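Local atomic coordinates of aminopeptidase C (Lactobacillus rhamnosus, PDB entry 4K7C), a protein that probably removes amino acids from the N-terminal ends of peptides as a papain-like cysteine aminopeptidase of the C1 family. Residues A[173-176]-A[177-180]. Numbering follows the deposited sequence.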
# COMPACT_ATOMS: atom_id res chain seq x y z
N ASN A 173 21.21 -20.31 -7.98
CA ASN A 173 22.63 -20.10 -8.25
C ASN A 173 23.47 -20.40 -7.01
O ASN A 173 24.55 -21.01 -7.13
CB ASN A 173 22.93 -18.68 -8.74
CG ASN A 173 22.45 -18.50 -10.14
OD1 ASN A 173 22.71 -19.34 -11.00
ND2 ASN A 173 21.70 -17.46 -10.39
N GLY A 174 22.98 -20.00 -5.82
CA GLY A 174 23.74 -20.28 -4.59
C GLY A 174 23.97 -21.76 -4.37
O GLY A 174 25.07 -22.23 -4.07
N LEU A 175 22.91 -22.56 -4.52
CA LEU A 175 23.00 -24.01 -4.25
C LEU A 175 23.74 -24.72 -5.37
O LEU A 175 24.60 -25.55 -5.09
CB LEU A 175 21.59 -24.65 -4.12
CG LEU A 175 21.55 -26.15 -3.82
CD1 LEU A 175 22.24 -26.43 -2.49
CD2 LEU A 175 20.07 -26.64 -3.87
N LEU A 176 23.56 -24.25 -6.61
CA LEU A 176 24.23 -24.96 -7.70
C LEU A 176 25.76 -24.66 -7.63
O LEU A 176 26.58 -25.55 -7.84
CB LEU A 176 23.62 -24.61 -9.05
CG LEU A 176 24.25 -25.28 -10.28
CD1 LEU A 176 24.14 -26.78 -10.11
CD2 LEU A 176 23.49 -24.77 -11.47
N ASN A 177 26.09 -23.43 -7.30
CA ASN A 177 27.51 -23.05 -7.18
C ASN A 177 28.16 -23.85 -6.07
O ASN A 177 29.30 -24.30 -6.21
CB ASN A 177 27.63 -21.53 -7.00
CG ASN A 177 27.45 -20.80 -8.26
OD1 ASN A 177 27.44 -21.37 -9.38
ND2 ASN A 177 27.29 -19.51 -8.15
N LEU A 178 27.42 -24.07 -4.99
CA LEU A 178 27.96 -24.82 -3.85
C LEU A 178 28.24 -26.24 -4.30
O LEU A 178 29.34 -26.81 -4.13
CB LEU A 178 26.99 -24.79 -2.73
CG LEU A 178 27.12 -25.84 -1.63
CD1 LEU A 178 28.51 -25.86 -1.00
CD2 LEU A 178 26.05 -25.72 -0.56
N LYS A 179 27.24 -26.79 -4.99
CA LYS A 179 27.34 -28.18 -5.53
C LYS A 179 28.57 -28.31 -6.48
O LYS A 179 29.39 -29.27 -6.36
CB LYS A 179 26.04 -28.56 -6.26
CG LYS A 179 26.05 -29.93 -6.92
CD LYS A 179 26.31 -31.08 -5.98
CE LYS A 179 25.85 -32.43 -6.52
NZ LYS A 179 26.38 -32.69 -7.83
N LEU A 180 28.72 -27.39 -7.41
CA LEU A 180 29.79 -27.45 -8.38
C LEU A 180 31.13 -27.32 -7.73
O LEU A 180 32.06 -28.10 -8.04
CB LEU A 180 29.64 -26.42 -9.46
CG LEU A 180 28.42 -26.50 -10.34
CD1 LEU A 180 28.33 -25.28 -11.24
CD2 LEU A 180 28.39 -27.84 -11.14
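Asn173 to Leu176 and Asn177 to Leu180 are successive turns near the start of the alpha-helix 170-192, joined by i-to-i+4 bonds in the helical part of this papain-like (C1) peptidase. Four backbone hydrogen bonds tie them, the straightest running from Lys179 N to Leu175 O (2.9 Å, N-H...O 164°). The helix has distinct faces. On one, Leu176 and Leu180 lie a turn apart and slant across each other, Leu176 CG meeting Leu180 CD1 at 4.2 Å; both pack on helix 96-117, where Phe111 and Tyr112 receive Leu180. On another, Leu175 CD1 approaches Leu178 CD2 at 4.3 Å, and this pair faces the second subunit, against its Phe343 and Met349. Asn173 and Asn177 share a polar edge: both OD1 atoms accept from Gln136 NE2, so one amide pins two helical turns, while Asp138 holds Asn173 ND2. The aliphatic chain of Lys179, bent at chi2 and chi4, carries NZ away from the preceding turn to salt bridges with Asp183, Glu210 and Asp211, a cluster that probably stabilises its positive charge. In Asn177, CG stands beside the backbone N (chi1 -77°), folding the amide back over the preceding turn. Its ND2 thereby comes to 3.3 Å from Asn173 O, but at a poor angle for bonding; that carbonyl instead accepts Asn177 N at 2.9 Å.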